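Sugar ABC transporter, sugar-binding protein (Streptococcus pneumoniae, PDB 2I58) probably captures raffinose-type oligosaccharides outside the cell and hands them to an ABC transporter for uptake. Local coordinates at residues Tyr10-Lys15 against Val39-Asn44; Asn63-Ser68 against Ala278-Trp283; Gln351-Glu356 against Asn380-Pro385; Trp162-Tyr167 against Leu362-Val367. All blocks are in the same frame, centred on the assembly; numbering follows the deposited sequence.

Contact 1 (Tyr10-Lys15 against Val39-Asn44); sequences YFNQKK and VVNVPN. With GLC (alpha-D-glucopyranose), chain C; FRU (beta-D-fructofuranose), chain B.
Tyr10 and Phe11 pair with Val39 and Val40 as parallel strand neighbours, and the backbone carries the first set of bonds. Val40 N donates to Tyr10 O at 3.1 Å, and Val40 O accepts from Asn12 N in turn; both backbone polar atoms of Val40 are thus bonded to the 10-12 backbone. The apolar contacts divide between the two faces of the sheet. On one, Tyr10 and Val39 run side by side, with Val39 CG1 4.0 Å from Tyr10 CD2 at the ring edge. On the other, the Phe11 ring meets Val40 CG1 through CD1 and Val42 CG2 through CE1, the latter at 3.8 Å. These strands and the intervening helix 18-31 form a beta-alpha-beta unit at one margin of the sheet. Polar side chains take over from Asn12 and Asn41 onward. Asn12 ND2 donates to a lone pair of Asn41 OD1 in its carbonyl plane, the two amides being turned 76° apart, and also to Lys14 O. Asn12 OD1 closes an Asx turn with Lys14 N and takes Tyr10 OH on its other face, which fixes the rotation of the amide. Lys15 NZ donates to Val42 O at 2.7 Å, from above the carbonyl plane. Next to this network the loop reaches the sugar: Lys14 NZ donates to glucose O3 at 2.7 Å, and Gln13 OE1 accepts from fructose O4 at 3.0 Å.

Contact 2 (Asn63-Ser68 against Ala278-Trp283); sequences NIYPQS and AGDLAW. With GLC (alpha-D-glucopyranose), chain C; GLA (alpha-D-galactopyranose), chain D.
Ala278 and Gln67 meet where two loops of one lobe come together beside the sugar, at the end of the pairing between strands 61-63 and 282-285; this late antiparallel strand, inserted in a sheet of order 2-1-3-5-4, is the hallmark of the class II periplasmic-binding-protein fold. Ala278 CB lies 3.3 Å from Gln67 OE1. The Gln67 chain, with CG between backbone N and carbonyl carbon (chi1 89°) and a second bend at chi2, curls so that NE2 faces the ligand and donates to galactose O2 at 3.1 Å and 164°. Gly279 offers its carbonyl: O sits 3.5 Å from Pro66 CD and also at the edge of the Tyr65 ring. The carbonyl of Asp280 approaches the same edge, O being 3.3 Å from Tyr65 CE1. The Asp280 carboxylate turns to the sugar, OD1 accepting from glucose O4 at 2.7 Å, while OD2 is bonded by Ser317 OG. Tyr65 OH adds a weak bond to that same O4, and glucose C6 lies over one face of the tyrosine ring, offset toward the rim. Past Leu281, Ala282 O takes a weak bond from Ile64 N at 3.0 Å and receives a CA-H...O contact from Asn63, while the Ala282 methyl packs on the proline, CB to Pro66 CD 3.8 Å. Trp283 then pairs with Asn63 across a non-hydrogen-bonded position, its indole CD1 3.8 Å from Asn63 CA.

Contact 3 (Gln351-Glu356 against Asn380-Pro385); sequences QYWTSE and NAFFNP. With GLA (alpha-D-galactopyranose), chain D.
An aromatic cluster of Trp353, Phe382 and Phe383 makes this buried, apolar contact, which packs the C-terminal part of helix 372-383 against the loop leading into helix 357-369. Both phenyl rings come over the same face of the indole, edge first. Phe383 points CE1 above the ring centre, 3.8 Å from Trp353 CE2, in an edge-to-face pair with planes at 80°. Phe382 stands farther toward the benzo rim, an offset edge-to-face partner at 81° whose CZ is 3.7 Å from Trp353 CE3. The two phenylalanines touch as well, Phe382 CD2 lying over the centre of the Phe383 ring. Phe382, with CG anti to its N (chi1 168°), also brings CZ to 3.1 Å from Ser355 O, which lies in the plane of the phenyl at its edge. Trp353 NE1 is bonded to Asn183 OD1, a hydrogen bond that ties the pyrrole edge to helix 179-186. Three residues on from the tryptophan, Glu356 directs its extended side chain the other way. Its carboxylate spans two neighbouring hydroxyls, OE1 accepting from galactose O4 at 2.7 Å and OE2 from O3 at 2.6 Å, a bidentate grip characteristic of carboxylates in sugar-binding sites.

Contact 4 (Trp162-Tyr167 against Leu362-Val367); sequences WTLNGY and LTMNYV. With FRU (beta-D-fructofuranose), chain B.
Leu164, the last residue of a 3-10 turn, carries nearly the whole of this contact with helix 357-369 by itself, and no hydrogen bond crosses it. Its CG lies opposite the carbonyl carbon (chi1 -77°) and the branch then runs on extended to CD1, which touches Met364 and, more loosely, Val367. Met364 answers with a folded chain: bends at chi2 (53°) and chi3 (65°) swing the thioether round, so that its terminal methyl CE faces the leucine, 3.4 Å from Leu164 CD1 and 3.7 Å from Leu164 CG. The two side chains cross at about a right angle. One helical turn beyond Thr363, Val367 adds CG2 at 4.2 Å from Leu164 CD1. Thr363 touches nearer the backbone, its methyl CG2 4.1 Å from Leu164 CB, while its hydroxyl is occupied away from the leucine by Asn168 ND2 and Phe359 O. Met208 of helix 199-209 packs on Thr363 and Val367, bringing a third helix alongside. The residues just before the leucine serve a different purpose. Trp162 presents one indole face to the ligand, with fructose O1 3.5 Å from Trp162 CE2 and above the ring centre, and Thr163 CG2 backs the other face. A short turn therefore joins an apolar helix interface to an indole face turned to the fructose O1 hydroxyl, as in the aromatic-lined sugar clefts of periplasmic-type binding proteins.

From the N terminus, contact 1 closes first, a short loop through helix 18-31 that joins two neighbouring strands. Contact 2 follows in series and returns the chain after some 210 residues to the same sheet, where Phe11 O and Asn63 N join the two contacts directly. Contact 4 starts within that long excursion and ends after it, so the two cross; it joins the turn leading into helix 165-176 to helix 357-369. Contact 3, whose loop runs through helix 357-369 and most of helix 372-383, crosses contact 4 in turn, and Glu356 approaches Asn165 between them. Contacts 1 and 2 thus organise one lobe, contacts 3 and 4 the other, with the three linked sugar units between.

Contact 1 (Tyr10-Lys15 against Val39-Asn44)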
# COMPACT_ATOMS: atom_id res chain seq x y z
N TYR A 10 -5.25 -12.88 -16.48
CA TYR A 10 -5.40 -12.03 -15.32
C TYR A 10 -4.02 -11.37 -15.07
O TYR A 10 -3.02 -12.07 -14.87
CB TYR A 10 -5.84 -12.83 -14.09
CG TYR A 10 -5.47 -12.13 -12.79
CD1 TYR A 10 -6.04 -10.89 -12.47
CD2 TYR A 10 -4.52 -12.65 -11.92
CE1 TYR A 10 -5.72 -10.20 -11.30
CE2 TYR A 10 -4.17 -11.96 -10.76
CZ TYR A 10 -4.78 -10.74 -10.46
OH TYR A 10 -4.42 -10.05 -9.32
N PHE A 11 -3.99 -10.02 -15.06
CA PHE A 11 -2.73 -9.26 -14.96
C PHE A 11 -2.43 -8.83 -13.53
O PHE A 11 -2.84 -7.73 -13.07
CB PHE A 11 -2.77 -8.03 -15.82
CG PHE A 11 -1.44 -7.30 -15.94
CD1 PHE A 11 -0.46 -7.74 -16.83
CD2 PHE A 11 -1.21 -6.12 -15.22
CE1 PHE A 11 0.72 -7.05 -16.97
CE2 PHE A 11 -0.02 -5.42 -15.37
CZ PHE A 11 0.93 -5.88 -16.23
N ASN A 12 -1.69 -9.71 -12.85
CA ASN A 12 -1.44 -9.59 -11.46
C ASN A 12 -0.35 -8.55 -11.27
O ASN A 12 0.60 -8.50 -12.06
CB ASN A 12 -0.99 -10.93 -10.89
CG ASN A 12 -0.87 -10.91 -9.38
OD1 ASN A 12 -1.72 -10.34 -8.71
ND2 ASN A 12 0.19 -11.47 -8.85
N GLN A 13 -0.55 -7.69 -10.25
CA GLN A 13 0.52 -6.85 -9.70
C GLN A 13 0.77 -7.20 -8.23
O GLN A 13 1.49 -6.50 -7.55
CB GLN A 13 0.15 -5.37 -9.76
CG GLN A 13 0.01 -4.73 -11.14
CD GLN A 13 -0.15 -3.20 -11.04
OE1 GLN A 13 0.74 -2.48 -10.54
NE2 GLN A 13 -1.27 -2.70 -11.53
N LYS A 14 0.18 -8.26 -7.70
CA LYS A 14 0.39 -8.52 -6.29
C LYS A 14 1.28 -9.79 -6.05
O LYS A 14 0.79 -10.92 -5.98
CB LYS A 14 -0.97 -8.56 -5.61
CG LYS A 14 -0.87 -8.75 -4.14
CD LYS A 14 -1.88 -7.91 -3.38
CE LYS A 14 -1.63 -8.04 -1.91
NZ LYS A 14 -0.41 -7.32 -1.53
N LYS A 15 2.58 -9.54 -5.90
CA LYS A 15 3.64 -10.55 -6.00
C LYS A 15 3.87 -11.43 -4.78
O LYS A 15 4.16 -12.61 -4.89
CB LYS A 15 4.96 -9.83 -6.31
CG LYS A 15 5.04 -9.31 -7.76
CD LYS A 15 6.47 -8.86 -8.21
CE LYS A 15 6.44 -8.11 -9.56
NZ LYS A 15 5.68 -8.83 -10.67
N VAL A 39 -2.11 -16.37 -15.43
CA VAL A 39 -1.70 -15.43 -14.41
C VAL A 39 -0.38 -14.87 -14.92
O VAL A 39 0.56 -15.61 -15.20
CB VAL A 39 -1.56 -16.09 -13.03
CG1 VAL A 39 -1.29 -15.04 -11.96
CG2 VAL A 39 -2.84 -16.84 -12.68
N VAL A 40 -0.35 -13.56 -15.11
CA VAL A 40 0.81 -12.90 -15.70
C VAL A 40 1.36 -11.97 -14.65
O VAL A 40 0.70 -11.02 -14.28
CB VAL A 40 0.45 -12.12 -17.01
CG1 VAL A 40 1.49 -11.10 -17.30
CG2 VAL A 40 0.34 -13.06 -18.21
N ASN A 41 2.56 -12.28 -14.15
CA ASN A 41 3.31 -11.45 -13.21
C ASN A 41 4.55 -11.02 -13.95
O ASN A 41 5.43 -11.85 -14.17
CB ASN A 41 3.76 -12.27 -11.99
CG ASN A 41 2.68 -12.41 -10.96
OD1 ASN A 41 2.19 -11.43 -10.41
ND2 ASN A 41 2.28 -13.65 -10.70
N VAL A 42 4.62 -9.75 -14.37
CA VAL A 42 5.85 -9.24 -15.01
C VAL A 42 6.54 -8.25 -14.10
O VAL A 42 5.93 -7.73 -13.15
CB VAL A 42 5.68 -8.61 -16.49
CG1 VAL A 42 5.90 -9.67 -17.59
CG2 VAL A 42 4.37 -7.89 -16.68
N PRO A 43 7.84 -8.04 -14.35
CA PRO A 43 8.56 -6.86 -13.84
C PRO A 43 8.00 -5.53 -14.37
O PRO A 43 7.46 -5.48 -15.49
CB PRO A 43 10.01 -7.08 -14.35
CG PRO A 43 10.11 -8.59 -14.64
CD PRO A 43 8.74 -8.98 -15.08
N ASN A 44 8.15 -4.48 -13.56
CA ASN A 44 7.72 -3.10 -13.87
C ASN A 44 6.27 -3.10 -14.36
O ASN A 44 5.90 -2.42 -15.31
CB ASN A 44 8.69 -2.41 -14.87
CG ASN A 44 10.17 -2.52 -14.44
OD1 ASN A 44 10.58 -2.04 -13.38
ND2 ASN A 44 10.96 -3.18 -15.26
C1 GLC C . 3.15 -2.92 -3.73
C2 GLC C . 3.00 -4.29 -3.11
C3 GLC C . 1.70 -4.87 -3.50
C4 GLC C . 0.57 -3.90 -3.18
C5 GLC C . 0.85 -2.51 -3.76
C6 GLC C . -0.21 -1.44 -3.39
O1 GLC C . 3.38 -3.12 -5.14
O2 GLC C . 3.98 -5.10 -3.68
O3 GLC C . 1.65 -6.07 -2.78
O4 GLC C . -0.60 -4.39 -3.82
O5 GLC C . 2.10 -2.03 -3.34
O6 GLC C . 0.21 -0.28 -3.97
C1 FRU B . 5.55 -3.37 -5.68
C2 FRU B . 4.25 -2.74 -6.12
C3 FRU B . 4.11 -3.15 -7.57
C4 FRU B . 3.34 -2.01 -8.19
C5 FRU B . 3.87 -0.80 -7.47
C6 FRU B . 2.73 0.19 -7.33
O1 FRU B . 6.50 -2.39 -6.15
O3 FRU B . 3.38 -4.37 -7.68
O4 FRU B . 3.56 -1.89 -9.60
O5 FRU B . 4.36 -1.27 -6.21
O6 FRU B . 3.17 1.57 -7.14

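Contact 2 (Asn63-Ser68 against Ala278-Trp283)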
# COMPACT_ATOMS: atom_id res chain seq x y z
N ASN A 63 -5.39 -6.46 -12.33
CA ASN A 63 -5.27 -6.03 -10.99
C ASN A 63 -4.76 -4.63 -11.07
O ASN A 63 -3.59 -4.45 -11.29
CB ASN A 63 -4.33 -6.93 -10.19
CG ASN A 63 -3.99 -6.35 -8.84
OD1 ASN A 63 -4.73 -5.54 -8.28
ND2 ASN A 63 -2.84 -6.73 -8.34
N ILE A 64 -5.64 -3.66 -10.89
CA ILE A 64 -5.31 -2.25 -10.98
C ILE A 64 -5.82 -1.54 -9.69
O ILE A 64 -6.96 -1.75 -9.26
CB ILE A 64 -5.92 -1.60 -12.26
CG1 ILE A 64 -5.56 -0.13 -12.31
CG2 ILE A 64 -7.42 -1.71 -12.27
CD1 ILE A 64 -5.83 0.54 -13.65
N TYR A 65 -4.98 -0.70 -9.10
CA TYR A 65 -5.27 -0.14 -7.82
C TYR A 65 -6.18 1.04 -8.07
O TYR A 65 -5.80 1.96 -8.79
CB TYR A 65 -4.01 0.27 -7.11
CG TYR A 65 -3.07 -0.89 -6.94
CD1 TYR A 65 -3.35 -1.94 -6.06
CD2 TYR A 65 -1.92 -0.98 -7.68
CE1 TYR A 65 -2.46 -3.05 -5.92
CE2 TYR A 65 -1.04 -2.07 -7.55
CZ TYR A 65 -1.31 -3.09 -6.67
OH TYR A 65 -0.41 -4.11 -6.60
N PRO A 66 -7.35 1.05 -7.43
CA PRO A 66 -8.52 1.81 -7.80
C PRO A 66 -8.50 3.29 -7.53
O PRO A 66 -9.47 3.99 -7.89
CB PRO A 66 -9.60 1.18 -6.94
CG PRO A 66 -8.89 0.81 -5.73
CD PRO A 66 -7.58 0.29 -6.18
N GLN A 67 -7.45 3.76 -6.88
CA GLN A 67 -7.26 5.18 -6.62
C GLN A 67 -6.32 5.82 -7.65
O GLN A 67 -6.18 7.04 -7.71
CB GLN A 67 -6.73 5.35 -5.20
CG GLN A 67 -5.20 5.31 -5.04
CD GLN A 67 -4.56 3.96 -5.23
OE1 GLN A 67 -5.22 2.95 -5.26
NE2 GLN A 67 -3.25 3.95 -5.33
N SER A 68 -5.69 5.00 -8.46
CA SER A 68 -4.72 5.46 -9.45
C SER A 68 -5.31 6.46 -10.47
O SER A 68 -6.50 6.44 -10.78
CB SER A 68 -4.10 4.24 -10.18
OG SER A 68 -5.07 3.30 -10.67
N ALA A 278 -5.62 2.03 0.20
CA ALA A 278 -6.62 1.97 -0.89
C ALA A 278 -6.89 0.47 -1.25
O ALA A 278 -6.27 -0.43 -0.67
CB ALA A 278 -6.11 2.75 -2.12
N GLY A 279 -7.76 0.19 -2.20
CA GLY A 279 -7.99 -1.18 -2.66
C GLY A 279 -6.66 -1.84 -2.98
O GLY A 279 -5.77 -1.20 -3.58
N ASP A 280 -6.53 -3.10 -2.57
CA ASP A 280 -5.25 -3.79 -2.65
C ASP A 280 -5.42 -4.94 -3.60
O ASP A 280 -4.87 -4.88 -4.68
CB ASP A 280 -4.79 -4.23 -1.27
CG ASP A 280 -3.44 -4.97 -1.28
OD1 ASP A 280 -2.54 -4.50 -1.97
OD2 ASP A 280 -3.28 -5.98 -0.52
N LEU A 281 -6.18 -5.98 -3.26
CA LEU A 281 -6.51 -6.91 -4.31
C LEU A 281 -7.73 -6.26 -4.91
O LEU A 281 -8.81 -6.30 -4.31
CB LEU A 281 -6.79 -8.33 -3.84
CG LEU A 281 -7.08 -9.34 -4.98
CD1 LEU A 281 -5.81 -9.86 -5.61
CD2 LEU A 281 -7.91 -10.50 -4.43
N ALA A 282 -7.53 -5.65 -6.09
CA ALA A 282 -8.57 -4.89 -6.75
C ALA A 282 -8.50 -5.14 -8.24
O ALA A 282 -7.48 -4.87 -8.84
CB ALA A 282 -8.38 -3.43 -6.50
N TRP A 283 -9.63 -5.58 -8.80
CA TRP A 283 -9.77 -6.09 -10.14
C TRP A 283 -10.79 -5.29 -10.89
O TRP A 283 -11.81 -4.91 -10.31
CB TRP A 283 -10.27 -7.52 -10.10
CG TRP A 283 -9.22 -8.44 -9.60
CD1 TRP A 283 -7.94 -8.12 -9.27
CD2 TRP A 283 -9.32 -9.87 -9.45
NE1 TRP A 283 -7.24 -9.24 -8.93
CE2 TRP A 283 -8.07 -10.33 -9.03
CE3 TRP A 283 -10.33 -10.79 -9.64
CZ2 TRP A 283 -7.82 -11.68 -8.76
CZ3 TRP A 283 -10.08 -12.12 -9.36
CH2 TRP A 283 -8.85 -12.56 -8.92
C1 GLC C . 3.15 -2.92 -3.73
C2 GLC C . 3.00 -4.29 -3.11
C3 GLC C . 1.70 -4.87 -3.50
C4 GLC C . 0.57 -3.90 -3.18
C5 GLC C . 0.85 -2.51 -3.76
C6 GLC C . -0.21 -1.44 -3.39
O1 GLC C . 3.38 -3.12 -5.14
O2 GLC C . 3.98 -5.10 -3.68
O3 GLC C . 1.65 -6.07 -2.78
O4 GLC C . -0.60 -4.39 -3.82
O5 GLC C . 2.10 -2.03 -3.34
O6 GLC C . 0.21 -0.28 -3.97
C1 GLA D . -0.01 1.02 -3.37
C2 GLA D . -0.56 1.96 -4.45
C3 GLA D . 0.56 2.34 -5.41
C4 GLA D . 1.74 2.85 -4.64
C5 GLA D . 2.21 1.84 -3.61
C6 GLA D . 3.24 2.52 -2.73
O2 GLA D . -1.67 1.28 -5.10
O3 GLA D . 0.10 3.39 -6.24
O4 GLA D . 1.33 4.07 -3.95
O5 GLA D . 1.18 1.50 -2.71
O6 GLA D . 3.33 1.81 -1.50

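Contact 3 (Gln351-Glu356 against Asn380-Pro385)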
# COMPACT_ATOMS: atom_id res chain seq x y z
N GLN A 351 -3.73 10.10 -5.57
CA GLN A 351 -5.04 10.13 -6.17
C GLN A 351 -5.23 11.33 -7.08
O GLN A 351 -5.85 11.20 -8.14
CB GLN A 351 -6.12 10.16 -5.07
CG GLN A 351 -7.46 9.65 -5.54
CD GLN A 351 -8.57 9.79 -4.54
OE1 GLN A 351 -8.37 10.28 -3.43
NE2 GLN A 351 -9.76 9.38 -4.94
N TYR A 352 -4.72 12.47 -6.63
CA TYR A 352 -4.85 13.76 -7.30
C TYR A 352 -3.56 14.25 -7.98
O TYR A 352 -3.55 15.33 -8.62
CB TYR A 352 -5.36 14.78 -6.26
CG TYR A 352 -6.71 14.37 -5.71
CD1 TYR A 352 -7.84 14.32 -6.53
CD2 TYR A 352 -6.87 13.99 -4.39
CE1 TYR A 352 -9.07 13.92 -6.03
CE2 TYR A 352 -8.10 13.60 -3.89
CZ TYR A 352 -9.18 13.57 -4.71
OH TYR A 352 -10.37 13.19 -4.22
N TRP A 353 -2.49 13.46 -7.86
CA TRP A 353 -1.22 13.73 -8.55
C TRP A 353 -1.23 13.11 -9.96
O TRP A 353 -2.09 12.30 -10.27
CB TRP A 353 -0.03 13.17 -7.76
CG TRP A 353 -0.01 13.53 -6.31
CD1 TRP A 353 -0.83 14.41 -5.67
CD2 TRP A 353 0.90 13.06 -5.32
NE1 TRP A 353 -0.53 14.47 -4.36
CE2 TRP A 353 0.54 13.65 -4.11
CE3 TRP A 353 1.95 12.14 -5.34
CZ2 TRP A 353 1.22 13.39 -2.91
CZ3 TRP A 353 2.63 11.87 -4.14
CH2 TRP A 353 2.26 12.51 -2.94
N THR A 354 -0.25 13.48 -10.78
CA THR A 354 -0.09 12.93 -12.13
C THR A 354 0.81 11.66 -12.18
O THR A 354 0.77 10.86 -13.11
CB THR A 354 0.46 14.02 -13.02
OG1 THR A 354 1.67 14.50 -12.43
CG2 THR A 354 -0.55 15.17 -13.12
N SER A 355 1.63 11.50 -11.14
CA SER A 355 2.52 10.33 -10.93
C SER A 355 3.00 10.29 -9.47
O SER A 355 2.74 11.21 -8.71
CB SER A 355 3.77 10.45 -11.82
OG SER A 355 4.29 11.78 -11.74
N GLU A 356 3.74 9.25 -9.11
CA GLU A 356 4.31 9.17 -7.76
C GLU A 356 5.78 8.75 -7.70
O GLU A 356 6.34 8.72 -6.62
CB GLU A 356 3.48 8.20 -6.90
CG GLU A 356 3.24 6.80 -7.57
CD GLU A 356 2.51 5.78 -6.63
OE1 GLU A 356 2.35 6.10 -5.41
OE2 GLU A 356 2.13 4.66 -7.15
N ASN A 380 8.99 20.88 -5.00
CA ASN A 380 8.38 21.85 -5.91
C ASN A 380 8.58 21.49 -7.38
O ASN A 380 7.72 21.76 -8.20
CB ASN A 380 8.89 23.26 -5.66
CG ASN A 380 8.16 23.95 -4.55
OD1 ASN A 380 8.77 24.38 -3.58
ND2 ASN A 380 6.84 24.04 -4.67
N ALA A 381 9.71 20.87 -7.69
CA ALA A 381 10.00 20.39 -9.03
C ALA A 381 8.99 19.31 -9.45
O ALA A 381 8.63 19.20 -10.62
CB ALA A 381 11.44 19.87 -9.11
N PHE A 382 8.53 18.54 -8.48
CA PHE A 382 7.56 17.48 -8.76
C PHE A 382 6.13 18.04 -8.93
O PHE A 382 5.46 17.73 -9.89
CB PHE A 382 7.67 16.40 -7.66
CG PHE A 382 6.56 15.39 -7.63
CD1 PHE A 382 6.30 14.59 -8.73
CD2 PHE A 382 5.80 15.22 -6.48
CE1 PHE A 382 5.30 13.67 -8.71
CE2 PHE A 382 4.81 14.28 -6.44
CZ PHE A 382 4.55 13.50 -7.56
N PHE A 383 5.71 18.89 -8.01
CA PHE A 383 4.34 19.44 -8.02
C PHE A 383 4.00 20.65 -8.94
O PHE A 383 2.83 20.94 -9.16
CB PHE A 383 3.97 19.86 -6.60
CG PHE A 383 3.79 18.71 -5.67
CD1 PHE A 383 2.93 17.68 -5.96
CD2 PHE A 383 4.45 18.68 -4.47
CE1 PHE A 383 2.75 16.64 -5.06
CE2 PHE A 383 4.27 17.65 -3.58
CZ PHE A 383 3.41 16.64 -3.88
N ASN A 384 4.99 21.37 -9.46
CA ASN A 384 4.73 22.55 -10.31
C ASN A 384 4.12 22.24 -11.71
O ASN A 384 3.29 23.00 -12.21
CB ASN A 384 6.00 23.43 -10.45
CG ASN A 384 6.23 24.34 -9.24
OD1 ASN A 384 5.53 24.26 -8.23
ND2 ASN A 384 7.24 25.19 -9.35
N PRO A 385 4.55 21.15 -12.34
CA PRO A 385 3.90 20.66 -13.57
C PRO A 385 2.42 20.38 -13.44
O PRO A 385 1.73 20.33 -14.42
CB PRO A 385 4.61 19.33 -13.85
CG PRO A 385 5.91 19.40 -13.10
CD PRO A 385 5.71 20.33 -11.95
C1 GLA D . -0.01 1.02 -3.37
C2 GLA D . -0.56 1.96 -4.45
C3 GLA D . 0.56 2.34 -5.41
C4 GLA D . 1.74 2.85 -4.64
C5 GLA D . 2.21 1.84 -3.61
C6 GLA D . 3.24 2.52 -2.73
O2 GLA D . -1.67 1.28 -5.10
O3 GLA D . 0.10 3.39 -6.24
O4 GLA D . 1.33 4.07 -3.95
O5 GLA D . 1.18 1.50 -2.71
O6 GLA D . 3.33 1.81 -1.50

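Contact 4 (Trp162-Tyr167 against Leu362-Val367)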
# COMPACT_ATOMS: atom_id res chain seq x y z
N TRP A 162 9.85 3.02 -3.10
CA TRP A 162 8.42 2.97 -2.79
C TRP A 162 8.10 2.51 -1.32
O TRP A 162 7.11 2.96 -0.72
CB TRP A 162 7.69 2.11 -3.81
CG TRP A 162 8.23 0.78 -3.86
CD1 TRP A 162 9.31 0.37 -4.57
CD2 TRP A 162 7.74 -0.36 -3.16
NE1 TRP A 162 9.52 -0.97 -4.38
CE2 TRP A 162 8.56 -1.45 -3.52
CE3 TRP A 162 6.67 -0.58 -2.28
CZ2 TRP A 162 8.37 -2.74 -3.00
CZ3 TRP A 162 6.47 -1.88 -1.77
CH2 TRP A 162 7.32 -2.93 -2.13
N THR A 163 8.92 1.66 -0.71
CA THR A 163 8.55 1.17 0.59
C THR A 163 8.29 2.31 1.54
O THR A 163 7.66 2.06 2.57
CB THR A 163 9.60 0.22 1.24
OG1 THR A 163 10.86 0.86 1.29
CG2 THR A 163 9.75 -1.08 0.45
N LEU A 164 8.75 3.53 1.21
CA LEU A 164 8.61 4.67 2.12
C LEU A 164 7.58 5.73 1.68
O LEU A 164 7.38 6.78 2.35
CB LEU A 164 9.95 5.31 2.37
CG LEU A 164 10.91 4.62 3.34
CD1 LEU A 164 12.07 5.52 3.56
CD2 LEU A 164 10.27 4.30 4.72
N ASN A 165 6.92 5.44 0.56
CA ASN A 165 5.85 6.32 0.07
C ASN A 165 4.79 6.61 1.14
O ASN A 165 4.44 7.76 1.43
CB ASN A 165 5.15 5.68 -1.14
CG ASN A 165 4.18 6.62 -1.80
OD1 ASN A 165 4.45 7.83 -1.91
ND2 ASN A 165 3.04 6.09 -2.25
N GLY A 166 4.29 5.54 1.74
CA GLY A 166 3.24 5.71 2.74
C GLY A 166 3.74 6.45 3.95
O GLY A 166 2.98 7.15 4.59
N TYR A 167 5.03 6.31 4.24
CA TYR A 167 5.59 6.98 5.42
C TYR A 167 5.51 8.51 5.32
O TYR A 167 4.78 9.17 6.04
CB TYR A 167 7.03 6.51 5.62
CG TYR A 167 7.64 6.99 6.90
CD1 TYR A 167 7.35 6.37 8.13
CD2 TYR A 167 8.51 8.01 6.89
CE1 TYR A 167 7.93 6.83 9.33
CE2 TYR A 167 9.08 8.47 8.08
CZ TYR A 167 8.80 7.90 9.28
OH TYR A 167 9.40 8.45 10.37
N LEU A 362 12.41 11.33 -3.96
CA LEU A 362 12.87 12.43 -3.09
C LEU A 362 12.74 12.04 -1.61
O LEU A 362 13.54 12.53 -0.77
CB LEU A 362 12.17 13.76 -3.39
CG LEU A 362 10.69 13.78 -3.08
CD1 LEU A 362 10.35 14.19 -1.61
CD2 LEU A 362 9.95 14.65 -4.11
N THR A 363 11.80 11.15 -1.29
CA THR A 363 11.71 10.66 0.07
C THR A 363 12.98 9.93 0.39
O THR A 363 13.69 10.35 1.32
CB THR A 363 10.55 9.74 0.33
OG1 THR A 363 9.34 10.45 0.08
CG2 THR A 363 10.57 9.29 1.77
N MET A 364 13.32 8.88 -0.37
CA MET A 364 14.52 8.07 -0.12
C MET A 364 15.79 8.95 -0.17
O MET A 364 16.59 9.00 0.75
CB MET A 364 14.61 6.89 -1.12
CG MET A 364 15.59 5.77 -0.76
SD MET A 364 15.30 5.08 0.92
CE MET A 364 13.68 4.33 0.83
N ASN A 365 15.96 9.71 -1.23
CA ASN A 365 17.09 10.62 -1.27
C ASN A 365 17.33 11.38 0.05
O ASN A 365 18.48 11.53 0.45
CB ASN A 365 16.96 11.60 -2.45
CG ASN A 365 17.32 10.95 -3.77
OD1 ASN A 365 17.80 9.81 -3.82
ND2 ASN A 365 17.11 11.68 -4.85
N TYR A 366 16.27 11.84 0.72
CA TYR A 366 16.45 12.60 1.96
C TYR A 366 17.01 11.63 3.00
O TYR A 366 18.01 11.91 3.67
CB TYR A 366 15.19 13.32 2.45
CG TYR A 366 15.45 14.03 3.72
CD1 TYR A 366 16.21 15.19 3.74
CD2 TYR A 366 15.06 13.50 4.93
CE1 TYR A 366 16.52 15.86 4.96
CE2 TYR A 366 15.36 14.15 6.17
CZ TYR A 366 16.07 15.33 6.17
OH TYR A 366 16.38 15.94 7.37
N VAL A 367 16.42 10.45 3.11
CA VAL A 367 16.92 9.55 4.12
C VAL A 367 18.36 9.17 3.78
O VAL A 367 19.18 9.09 4.68
CB VAL A 367 16.04 8.32 4.34
CG1 VAL A 367 16.60 7.52 5.50
CG2 VAL A 367 14.59 8.71 4.62
C1 FRU B . 5.55 -3.37 -5.68
C2 FRU B . 4.25 -2.74 -6.12
C3 FRU B . 4.11 -3.15 -7.57
C4 FRU B . 3.34 -2.01 -8.19
C5 FRU B . 3.87 -0.80 -7.47
C6 FRU B . 2.73 0.19 -7.33
O1 FRU B . 6.50 -2.39 -6.15
O3 FRU B . 3.38 -4.37 -7.68
O4 FRU B . 3.56 -1.89 -9.60
O5 FRU B . 4.36 -1.27 -6.21
O6 FRU B . 3.17 1.57 -7.14